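Local coordinates for protein type I modular polyketide synthase (Streptomyces albus subsp. albus, PDB 6IYT) that probably transfers an ethylmalonyl-type extender unit from its coenzyme A thioester to the acyl carrier protein during salinomycin chain assembly, at residues R33-P41 / D141-R149; G134-S142 / S164-A172. All blocks are in the same frame, centred on the assembly; numbering follows the deposited sequence.

Contact 1: R33-P41 / D141-R149; sequences RPALFSGDP and DSSPVFAAR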
ATOM      1  N   ARG A  33       1.924  21.626   6.334  1.00 37.26           N
ATOM      2  CA  ARG A  33       1.303  22.826   5.735  1.00 36.95           C
ATOM      3  C   ARG A  33       1.298  22.801   4.200  1.00 27.49           C
ATOM      4  O   ARG A  33       0.538  23.551   3.593  1.00 22.87           O
ATOM      5  CB  ARG A  33       2.010  24.092   6.220  1.00 41.46           C
ATOM      6  CG  ARG A  33       1.418  25.385   5.664  1.00 43.81           C
ATOM      7  CD  ARG A  33       2.496  26.330   5.152  1.00 48.18           C
ATOM      8  NE  ARG A  33       3.424  25.648   4.256  1.00 55.06           N
ATOM      9  CZ  ARG A  33       4.585  25.119   4.637  1.00 71.92           C
ATOM     10  NH1 ARG A  33       4.979  25.201   5.904  1.00 73.98           N
ATOM     11  NH2 ARG A  33       5.359  24.512   3.746  1.00 80.98           N
ATOM     12  N   PRO A  34       2.014  21.818   3.565  1.00 23.68           N
ATOM     13  CA  PRO A  34       1.523  21.546   2.216  1.00 18.88           C
ATOM     14  C   PRO A  34       0.097  21.038   2.289  1.00 14.72           C
ATOM     15  O   PRO A  34      -0.256  20.309   3.211  1.00 15.26           O
ATOM     16  CB  PRO A  34       2.473  20.450   1.687  1.00 18.43           C
ATOM     17  CG  PRO A  34       3.454  20.169   2.801  1.00 21.39           C
ATOM     18  CD  PRO A  34       3.381  21.319   3.753  1.00 21.06           C
ATOM     19  N   ALA A  35      -0.715  21.440   1.341  1.00 11.38           N
ATOM     20  CA  ALA A  35      -2.095  20.981   1.288  1.00  9.58           C
ATOM     21  C   ALA A  35      -2.096  19.559   0.774  1.00  8.18           C
ATOM     22  O   ALA A  35      -1.281  19.217  -0.073  1.00  7.74           O
ATOM     23  CB  ALA A  35      -2.902  21.864   0.350  1.00  9.70           C
ATOM     24  N   LEU A  36      -3.147  18.810   1.106  1.00  6.57           N
ATOM     25  CA  LEU A  36      -3.356  17.505   0.505  1.00  7.56           C
ATOM     26  C   LEU A  36      -3.534  17.604  -1.009  1.00  7.66           C
ATOM     27  O   LEU A  36      -2.923  16.846  -1.745  1.00  7.71           O
ATOM     28  CB  LEU A  36      -4.551  16.767   1.155  1.00  8.95           C
ATOM     29  CG  LEU A  36      -4.915  15.408   0.530  1.00 11.31           C
ATOM     30  CD1 LEU A  36      -3.743  14.446   0.545  1.00 14.15           C
ATOM     31  CD2 LEU A  36      -6.098  14.774   1.253  1.00 14.73           C
ATOM     32  N   PHE A  37      -4.379  18.546  -1.468  1.00  7.80           N
ATOM     33  CA  PHE A  37      -4.604  18.759  -2.902  1.00  8.77           C
ATOM     34  C   PHE A  37      -4.390  20.227  -3.288  1.00  9.99           C
ATOM     35  O   PHE A  37      -4.724  21.136  -2.511  1.00 11.77           O
ATOM     36  CB  PHE A  37      -6.017  18.332  -3.282  1.00  9.74           C
ATOM     37  CG  PHE A  37      -6.308  16.889  -3.000  1.00  9.11           C
ATOM     38  CD1 PHE A  37      -5.580  15.899  -3.617  1.00  9.44           C
ATOM     39  CD2 PHE A  37      -7.313  16.529  -2.142  1.00 11.11           C
ATOM     40  CE1 PHE A  37      -5.879  14.569  -3.414  1.00  9.92           C
ATOM     41  CE2 PHE A  37      -7.597  15.191  -1.904  1.00 10.00           C
ATOM     42  CZ  PHE A  37      -6.866  14.215  -2.532  1.00 10.11           C
ATOM     43  N   SER A  38      -3.885  20.442  -4.500  1.00 10.45           N
ATOM     44  CA  SER A  38      -3.806  21.773  -5.083  1.00 13.19           C
ATOM     45  C   SER A  38      -4.836  21.937  -6.202  1.00 14.66           C
ATOM     46  O   SER A  38      -5.451  20.977  -6.647  1.00 13.96           O
ATOM     47  CB  SER A  38      -2.418  21.989  -5.666  1.00 14.15           C
ATOM     48  OG  SER A  38      -2.128  20.948  -6.593  1.00 14.60           O
ATOM     49  N   GLY A  39      -5.004  23.170  -6.664  1.00 14.72           N
ATOM     50  CA  GLY A  39      -5.923  23.460  -7.776  1.00 15.11           C
ATOM     51  C   GLY A  39      -7.388  23.200  -7.444  1.00 16.27           C
ATOM     52  O   GLY A  39      -7.869  23.547  -6.356  1.00 15.77           O
ATOM     53  N   ASP A  40      -8.072  22.507  -8.356  1.00 17.77           N
ATOM     54  CA  ASP A  40      -9.533  22.381  -8.310  1.00 22.18           C
ATOM     55  C   ASP A  40      -9.954  20.923  -8.515  1.00 19.26           C
ATOM     56  O   ASP A  40     -10.637  20.598  -9.476  1.00 19.26           O
ATOM     57  CB  ASP A  40     -10.169  23.259  -9.380  1.00 25.22           C
ATOM     58  CG  ASP A  40     -10.113  24.727  -9.029  1.00 35.42           C
ATOM     59  OD1 ASP A  40     -10.547  25.083  -7.919  1.00 37.44           O
ATOM     60  OD2 ASP A  40      -9.606  25.519  -9.851  1.00 51.47           O
ATOM     61  N   PRO A  41      -9.532  20.054  -7.606  1.00 13.76           N
ATOM     62  CA  PRO A  41      -9.897  18.661  -7.653  1.00 16.61           C
ATOM     63  C   PRO A  41     -11.407  18.459  -7.362  1.00 15.02           C
ATOM     64  O   PRO A  41     -12.073  19.345  -6.820  1.00 14.56           O
ATOM     65  CB  PRO A  41      -9.055  18.061  -6.533  1.00 14.68           C
ATOM     66  CG  PRO A  41      -9.016  19.148  -5.514  1.00 15.73           C
ATOM     67  CD  PRO A  41      -9.000  20.441  -6.286  1.00 16.59           C
ATOM     68  N   ASP A 141       1.334  15.678  -9.390  1.00  7.98           N
ATOM     69  CA  ASP A 141       0.808  16.904  -9.986  1.00 10.48           C
ATOM     70  C   ASP A 141      -0.294  17.505  -9.171  1.00  9.86           C
ATOM     71  O   ASP A 141      -0.555  18.705  -9.268  1.00 12.17           O
ATOM     72  CB  ASP A 141       0.296  16.632 -11.389  1.00 11.97           C
ATOM     73  CG  ASP A 141       1.412  16.341 -12.363  1.00 16.89           C
ATOM     74  OD1 ASP A 141       2.543  16.790 -12.110  1.00 16.59           O
ATOM     75  OD2 ASP A 141       1.155  15.637 -13.367  1.00 21.12           O
ATOM     76  N   SER A 142      -0.969  16.680  -8.366  1.00  8.97           N
ATOM     77  CA  SER A 142      -2.244  17.069  -7.773  1.00  9.30           C
ATOM     78  C   SER A 142      -2.233  17.120  -6.239  1.00  8.46           C
ATOM     79  O   SER A 142      -3.181  17.623  -5.637  1.00  8.47           O
ATOM     80  CB  SER A 142      -3.343  16.126  -8.231  1.00 10.40           C
ATOM     81  OG  SER A 142      -3.048  14.794  -7.826  1.00 12.18           O
ATOM     82  N   SER A 143      -1.150  16.630  -5.618  1.00  7.11           N
ATOM     83  CA  SER A 143      -1.037  16.592  -4.136  1.00  6.16           C
ATOM     84  C   SER A 143       0.301  17.144  -3.658  1.00  6.37           C
ATOM     85  O   SER A 143       1.298  16.431  -3.644  1.00  6.74           O
ATOM     86  CB  SER A 143      -1.210  15.130  -3.613  1.00  6.47           C
ATOM     87  OG  SER A 143      -1.013  15.060  -2.211  1.00  6.18           O
ATOM     88  N   PRO A 144       0.271  18.343  -3.063  1.00  6.04           N
ATOM     89  CA  PRO A 144       1.499  18.909  -2.545  1.00  6.06           C
ATOM     90  C   PRO A 144       2.079  18.119  -1.377  1.00  6.36           C
ATOM     91  O   PRO A 144       3.283  18.030  -1.260  1.00  6.60           O
ATOM     92  CB  PRO A 144       1.083  20.311  -2.119  1.00  6.01           C
ATOM     93  CG  PRO A 144      -0.023  20.680  -3.052  1.00  7.13           C
ATOM     94  CD  PRO A 144      -0.726  19.384  -3.417  1.00  6.89           C
ATOM     95  N   VAL A 145       1.214  17.468  -0.577  1.00  6.50           N
ATOM     96  CA  VAL A 145       1.671  16.622   0.537  1.00  7.33           C
ATOM     97  C   VAL A 145       2.487  15.430  -0.013  1.00  5.98           C
ATOM     98  O   VAL A 145       3.622  15.150   0.440  1.00  6.69           O
ATOM     99  CB  VAL A 145       0.474  16.060   1.349  1.00  8.75           C
ATOM    100  CG1 VAL A 145       0.929  14.876   2.176  1.00 11.65           C
ATOM    101  CG2 VAL A 145      -0.127  17.134   2.245  1.00 10.91           C
ATOM    102  N   PHE A 146       1.952  14.783  -1.048  1.00  6.04           N
ATOM    103  CA  PHE A 146       2.647  13.663  -1.678  1.00  5.15           C
ATOM    104  C   PHE A 146       3.945  14.131  -2.332  1.00  5.61           C
ATOM    105  O   PHE A 146       4.988  13.524  -2.154  1.00  6.25           O
ATOM    106  CB  PHE A 146       1.740  12.975  -2.699  1.00  4.94           C
ATOM    107  CG  PHE A 146       2.370  11.777  -3.380  1.00  5.38           C
ATOM    108  CD1 PHE A 146       2.588  10.604  -2.691  1.00  5.73           C
ATOM    109  CD2 PHE A 146       2.782  11.856  -4.688  1.00  6.10           C
ATOM    110  CE1 PHE A 146       3.141   9.509  -3.325  1.00  6.58           C
ATOM    111  CE2 PHE A 146       3.305  10.763  -5.334  1.00  6.41           C
ATOM    112  CZ  PHE A 146       3.448   9.573  -4.658  1.00  6.72           C
ATOM    113  N   ALA A 147       3.882  15.213  -3.070  1.00  5.72           N
ATOM    114  CA  ALA A 147       5.058  15.687  -3.799  1.00  6.11           C
ATOM    115  C   ALA A 147       6.191  16.088  -2.839  1.00  6.50           C
ATOM    116  O   ALA A 147       7.369  15.887  -3.134  1.00  6.74           O
ATOM    117  CB  ALA A 147       4.664  16.851  -4.699  1.00  6.36           C
ATOM    118  N   ALA A 148       5.839  16.747  -1.733  1.00  6.49           N
ATOM    119  CA  ALA A 148       6.840  17.161  -0.744  1.00  7.65           C
ATOM    120  C   ALA A 148       7.566  15.977  -0.147  1.00  8.40           C
ATOM    121  O   ALA A 148       8.784  16.023   0.058  1.00  7.83           O
ATOM    122  CB  ALA A 148       6.186  17.978   0.357  1.00  8.88           C
ATOM    123  N   ARG A 149       6.808  14.957   0.253  1.00  7.51           N
ATOM    124  CA  ARG A 149       7.393  13.799   0.844  1.00  6.96           C
ATOM    125  C   ARG A 149       8.184  13.041  -0.176  1.00  6.16           C
ATOM    126  O   ARG A 149       9.286  12.566   0.112  1.00  6.09           O
ATOM    127  CB  ARG A 149       6.336  12.913   1.468  1.00  7.09           C
ATOM    128  CG  ARG A 149       6.925  11.699   2.170  1.00  8.09           C
ATOM    129  CD  ARG A 149       7.814  12.100   3.341  1.00  9.33           C
ATOM    130  NE  ARG A 149       8.043  10.964   4.227  1.00  9.63           N
ATOM    131  CZ  ARG A 149       9.082  10.818   5.030  1.00 13.51           C
ATOM    132  NH1 ARG A 149       9.121   9.783   5.852  1.00 14.60           N
ATOM    133  NH2 ARG A 149      10.020  11.749   5.095  1.00 13.30           N
TER
HETATM  134  O   HOH W   1      -5.501  18.336  -6.837  1.00 15.50           O
HETATM  135  O   HOH W   2       0.260  21.033  -7.215  1.00 18.59           O
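Ser-143 reaches Leu-36 because its first torsion (chi1 176°) swings OG opposite the backbone N, which lets the hydroxyl serve two partners. It donates to Leu-36 O at 2.7 Å, lying in the carbonyl plane with a C=O...O angle of 152°, and it accepts from Phe-146 N at 3.2 Å. The first bond ties down the loop; the second caps helix 144-158. Phe-37, with CG opposite its carbonyl carbon, turns its ring so that Ser-142 O sits at the edge, in plane, 3.6 Å from CD1, while CG of Leu-36 lies over one ring face.

Ser-142 O is gripped further by Ser-38 N (3.1 Å, N-H...O 160°), which comes from above the carbonyl plane, and by water 1, which also donates to Ser-38 O. Water 2 joins Ser-38 OG to Asp-141 O. The Pro-144 ring lies against Ala-35 O and Ser-38 CB; the apolar contact proper is Pro-34, whose CB rests 4.1 Å from Pro-144 CB and which also touches Val-145 CG2 and Ala-148 CB. Val-145 N makes a weak bond to Ala-35 O, 3.1 Å long.

Leu-36 and Phe-37 also touch helix 428-439, through Phe-435 and Leu-432 respectively. The N-terminal segment is thus stitched, without strand or helix of its own, to a serine N-cap followed by proline at the junction between helices 137-142 and 144-158 of the acyltransferase.

Contact 2: G134-S142 / S164-A172; sequences GMAVELLDS and SVESVVRGA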
ATOM      1  N   GLY A 134       3.166   4.631 -15.398  1.00 11.12           N
ATOM      2  CA  GLY A 134       2.570   5.953 -15.176  1.00 10.91           C
ATOM      3  C   GLY A 134       2.154   6.215 -13.732  1.00  9.11           C
ATOM      4  O   GLY A 134       1.647   7.288 -13.415  1.00 11.71           O
ATOM      5  N   MET A 135       2.376   5.240 -12.844  1.00  7.61           N
ATOM      6  CA  MET A 135       2.077   5.433 -11.403  1.00  8.33           C
ATOM      7  C   MET A 135       2.763   6.690 -10.832  1.00  7.78           C
ATOM      8  O   MET A 135       3.876   7.046 -11.232  1.00  7.34           O
ATOM      9  CB  MET A 135       2.511   4.198 -10.585  1.00  9.25           C
ATOM     10  CG  MET A 135       4.019   3.979 -10.543  1.00 10.49           C
ATOM     11  SD  MET A 135       4.422   2.511  -9.593  1.00 10.95           S
ATOM     12  CE  MET A 135       4.103   3.091  -7.944  1.00 24.80           C
ATOM     13  N   ALA A 136       2.065   7.351  -9.914  1.00  6.90           N
ATOM     14  CA  ALA A 136       2.589   8.481  -9.104  1.00  7.45           C
ATOM     15  C   ALA A 136       2.574   9.834  -9.798  1.00  7.40           C
ATOM     16  O   ALA A 136       2.621  10.851  -9.137  1.00  8.39           O
ATOM     17  CB  ALA A 136       3.981   8.191  -8.556  1.00  7.35           C
ATOM     18  N   VAL A 137       2.569   9.837 -11.127  1.00  8.75           N
ATOM     19  CA  VAL A 137       2.650  11.085 -11.879  1.00  8.30           C
ATOM     20  C   VAL A 137       1.479  12.008 -11.533  1.00  7.79           C
ATOM     21  O   VAL A 137       1.662  13.163 -11.268  1.00  7.73           O
ATOM     22  CB  VAL A 137       2.664  10.842 -13.413  1.00  8.50           C
ATOM     23  CG1 VAL A 137       2.701  12.178 -14.148  1.00 10.21           C
ATOM     24  CG2 VAL A 137       3.848   9.992 -13.799  1.00  8.64           C
ATOM     25  N   GLU A 138       0.277  11.479 -11.555  1.00  7.86           N
ATOM     26  CA  GLU A 138      -0.891  12.314 -11.392  1.00  9.21           C
ATOM     27  C   GLU A 138      -0.982  12.785  -9.956  1.00  9.83           C
ATOM     28  O   GLU A 138      -1.349  13.919  -9.700  1.00 11.22           O
ATOM     29  CB  GLU A 138      -2.161  11.571 -11.782  1.00 11.44           C
ATOM     30  CG  GLU A 138      -3.390  12.459 -11.766  1.00 13.04           C
ATOM     31  CD  GLU A 138      -4.664  11.709 -12.142  1.00 18.86           C
ATOM     32  OE1 GLU A 138      -5.776  12.279 -11.923  1.00 17.79           O
ATOM     33  OE2 GLU A 138      -4.553  10.517 -12.553  1.00 16.85           O
ATOM     34  N   LEU A 139      -0.442  11.990  -9.030  1.00  8.37           N
ATOM     35  CA  LEU A 139      -0.453  12.395  -7.633  1.00  7.89           C
ATOM     36  C   LEU A 139       0.645  13.434  -7.304  1.00  7.56           C
ATOM     37  O   LEU A 139       0.390  14.401  -6.612  1.00  8.02           O
ATOM     38  CB  LEU A 139      -0.357  11.171  -6.718  1.00  7.77           C
ATOM     39  CG  LEU A 139      -0.812  11.400  -5.296  1.00  7.46           C
ATOM     40  CD1 LEU A 139      -2.245  11.909  -5.263  1.00  8.00           C
ATOM     41  CD2 LEU A 139      -0.663  10.131  -4.475  1.00  7.98           C
ATOM     42  N   LEU A 140       1.791  13.343  -7.982  1.00  7.46           N
ATOM     43  CA  LEU A 140       2.761  14.386  -7.898  1.00  7.64           C
ATOM     44  C   LEU A 140       2.152  15.712  -8.335  1.00  7.44           C
ATOM     45  O   LEU A 140       2.434  16.735  -7.738  1.00  7.41           O
ATOM     46  CB  LEU A 140       3.989  14.091  -8.750  1.00  6.81           C
ATOM     47  CG  LEU A 140       4.978  13.009  -8.239  1.00  7.06           C
ATOM     48  CD1 LEU A 140       6.015  12.757  -9.308  1.00  7.77           C
ATOM     49  CD2 LEU A 140       5.658  13.382  -6.959  1.00  8.13           C
ATOM     50  N   ASP A 141       1.334  15.678  -9.390  1.00  7.98           N
ATOM     51  CA  ASP A 141       0.808  16.904  -9.986  1.00 10.48           C
ATOM     52  C   ASP A 141      -0.294  17.505  -9.171  1.00  9.86           C
ATOM     53  O   ASP A 141      -0.555  18.705  -9.268  1.00 12.17           O
ATOM     54  CB  ASP A 141       0.296  16.632 -11.389  1.00 11.97           C
ATOM     55  CG  ASP A 141       1.412  16.341 -12.363  1.00 16.89           C
ATOM     56  OD1 ASP A 141       2.543  16.790 -12.110  1.00 16.59           O
ATOM     57  OD2 ASP A 141       1.155  15.637 -13.367  1.00 21.12           O
ATOM     58  N   SER A 142      -0.969  16.680  -8.366  1.00  8.97           N
ATOM     59  CA  SER A 142      -2.244  17.069  -7.773  1.00  9.30           C
ATOM     60  C   SER A 142      -2.233  17.120  -6.239  1.00  8.46           C
ATOM     61  O   SER A 142      -3.181  17.623  -5.637  1.00  8.47           O
ATOM     62  CB  SER A 142      -3.343  16.126  -8.231  1.00 10.40           C
ATOM     63  OG  SER A 142      -3.048  14.794  -7.826  1.00 12.18           O
ATOM     64  N   SER A 164      17.419  10.754 -11.745  1.00 11.51           N
ATOM     65  CA  SER A 164      16.424  11.477 -10.925  1.00 11.07           C
ATOM     66  C   SER A 164      15.167  10.616 -10.782  1.00  8.89           C
ATOM     67  O   SER A 164      14.587  10.175 -11.793  1.00  9.45           O
ATOM     68  CB  SER A 164      16.041  12.802 -11.618  1.00 12.61           C
ATOM     69  OG  SER A 164      14.749  13.283 -11.161  1.00 15.29           O
ATOM     70  N   VAL A 165      14.764  10.357  -9.540  1.00  9.03           N
ATOM     71  CA  VAL A 165      13.583   9.534  -9.277  1.00  8.89           C
ATOM     72  C   VAL A 165      12.315  10.123  -9.904  1.00  8.16           C
ATOM     73  O   VAL A 165      11.527   9.395 -10.555  1.00  8.89           O
ATOM     74  CB  VAL A 165      13.360   9.307  -7.765  1.00  8.97           C
ATOM     75  CG1 VAL A 165      12.194   8.348  -7.537  1.00 10.64           C
ATOM     76  CG2 VAL A 165      14.624   8.753  -7.124  1.00  9.17           C
ATOM     77  N   GLU A 166      12.106  11.426  -9.741  1.00  7.62           N
ATOM     78  CA  GLU A 166      10.960  12.070 -10.398  1.00  8.16           C
ATOM     79  C   GLU A 166      10.999  11.937 -11.925  1.00  7.72           C
ATOM     80  O   GLU A 166       9.964  11.617 -12.568  1.00  7.03           O
ATOM     81  CB  GLU A 166      10.869  13.543 -10.011  1.00 10.16           C
ATOM     82  CG  GLU A 166       9.676  14.244 -10.634  1.00 11.73           C
ATOM     83  CD  GLU A 166       9.385  15.614 -10.028  1.00 14.13           C
ATOM     84  OE1 GLU A 166      10.295  16.209  -9.383  1.00 17.37           O
ATOM     85  OE2 GLU A 166       8.258  16.127 -10.276  1.00 17.44           O
ATOM     86  N   SER A 167      12.171  12.131 -12.519  1.00  7.76           N
ATOM     87  CA  SER A 167      12.270  12.036 -13.995  1.00  7.50           C
ATOM     88  C   SER A 167      11.916  10.623 -14.462  1.00  7.11           C
ATOM     89  O   SER A 167      11.313  10.433 -15.506  1.00  7.58           O
ATOM     90  CB  SER A 167      13.666  12.405 -14.488  1.00  9.52           C
ATOM     91  OG  SER A 167      13.972  13.748 -14.189  1.00 12.50           O
ATOM     92  N   VAL A 168      12.404   9.630 -13.742  1.00  8.04           N
ATOM     93  CA  VAL A 168      12.134   8.261 -14.087  1.00  8.22           C
ATOM     94  C   VAL A 168      10.645   7.961 -13.958  1.00  7.31           C
ATOM     95  O   VAL A 168      10.017   7.368 -14.867  1.00  7.01           O
ATOM     96  CB  VAL A 168      12.980   7.287 -13.217  1.00  9.06           C
ATOM     97  CG1 VAL A 168      12.406   5.891 -13.265  1.00 10.17           C
ATOM     98  CG2 VAL A 168      14.406   7.260 -13.717  1.00  9.17           C
ATOM     99  N   VAL A 169      10.054   8.438 -12.867  1.00  7.32           N
ATOM    100  CA  VAL A 169       8.641   8.280 -12.641  1.00  9.16           C
ATOM    101  C   VAL A 169       7.807   8.952 -13.730  1.00 10.22           C
ATOM    102  O   VAL A 169       6.812   8.378 -14.211  1.00  9.01           O
ATOM    103  CB  VAL A 169       8.259   8.831 -11.256  1.00  8.87           C
ATOM    104  CG1 VAL A 169       6.785   9.157 -11.177  1.00  9.49           C
ATOM    105  CG2 VAL A 169       8.651   7.821 -10.191  1.00  8.88           C
ATOM    106  N   ARG A 170       8.274  10.108 -14.204  1.00  9.18           N
ATOM    107  CA  ARG A 170       7.565  10.839 -15.275  1.00 10.09           C
ATOM    108  C   ARG A 170       7.934  10.328 -16.694  1.00 11.77           C
ATOM    109  O   ARG A 170       7.339  10.751 -17.691  1.00 12.87           O
ATOM    110  CB  ARG A 170       7.859  12.330 -15.171  1.00  9.84           C
ATOM    111  CG  ARG A 170       7.313  12.982 -13.910  1.00 10.96           C
ATOM    112  CD  ARG A 170       7.523  14.476 -13.932  1.00 12.53           C
ATOM    113  NE  ARG A 170       6.984  15.128 -12.744  1.00 14.74           N
ATOM    114  CZ  ARG A 170       5.723  15.506 -12.593  1.00 12.54           C
ATOM    115  NH1 ARG A 170       5.342  16.096 -11.463  1.00 15.39           N
ATOM    116  NH2 ARG A 170       4.827  15.259 -13.531  1.00 13.16           N
ATOM    117  N   GLY A 171       8.850   9.371 -16.771  1.00 11.99           N
ATOM    118  CA  GLY A 171       9.287   8.821 -18.055  1.00 12.50           C
ATOM    119  C   GLY A 171       9.928   9.856 -18.946  1.00 13.18           C
ATOM    120  O   GLY A 171       9.652   9.896 -20.165  1.00 16.52           O
ATOM    121  N   ALA A 172      10.688  10.755 -18.352  1.00 12.42           N
ATOM    122  CA  ALA A 172      11.365  11.783 -19.105  1.00 15.27           C
ATOM    123  C   ALA A 172      12.307  11.133 -20.134  1.00 15.21           C
ATOM    124  O   ALA A 172      12.766  10.007 -19.954  1.00 11.76           O
ATOM    125  CB  ALA A 172      12.137  12.696 -18.177  1.00 16.62           C
TER
HETATM  126  O   HOH W   3       5.635   6.052 -13.093  1.00 14.32           O
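Helices 137-142 and 165-170 run at 122° to each other, N to C, with their short axes 10.7 Å apart at closest; Val-137 and Arg-170 have the nearest CA pair, at 6.0 Å. Ala-136 occupies the N-cap position of the first; in the second, Ser-164 OG caps by accepting from Ser-167 N, and a Schellman motif follows in which Gly-171 takes positive phi. Near the start of 137-142, water 3 bridges the backbone by donating to both Met-135 O and Val-169 O.

Beside this bridge Val-169 points its CG1 into a group made by Ala-136 CB, Val-137 CG2 and Leu-140 CD1, the last at 4.1 Å from it. Val-137 and Val-169 lie alongside each other, pointing opposite ways, with Val-137 CG2 also close to Val-169 O. This apolar seam joins two helices of the acyltransferase domain, and helix 144-158, which lies between them in sequence, backs it with Phe-150, touched by Leu-140.

On the outer side Arg-170 forms a salt-bridge network with two carboxylates. Its chain is extended from CG to NE, which carries the guanidinium across to Asp-141. There NH1 (3.0 Å) and NH2 (3.1 Å) approach end-on and both use OD1, on its syn side and from the same face of the carboxylate; the two flat groups are turned by 26°. Glu-166 OE2 takes NE at 3.0 Å, and NH1 as well, in a side-on grip from within its own helix. Leu-140 CD1 lies over one guanidinium face, and its CB approaches NH1 to 3.6 Å.

Contacts 1 and 2 have their centres about 14 Å apart and share Asp-141 and Ser-142. These two residues split their work: in contact 1 Ser-142 O bonds Ser-38 N directly and Asp-141 O reaches the loop through a water, whereas in contact 2 the carboxylate of Asp-141 meets Arg-170. Phe-146, whose N makes the capping bond of contact 1, packs directly on helix 137-142, with its CG 3.6 Å from Leu-139 CD2 and its CD2 3.7 Å from Leu-140 N. Contact 1 meets helix 137-142 at its C-terminal residues Asp-141 and Ser-142, contact 2 along Val-137, Leu-140 and Asp-141. The likely nucleophile elbow, a GxSxG pattern at Ser-213, belongs to neither contact.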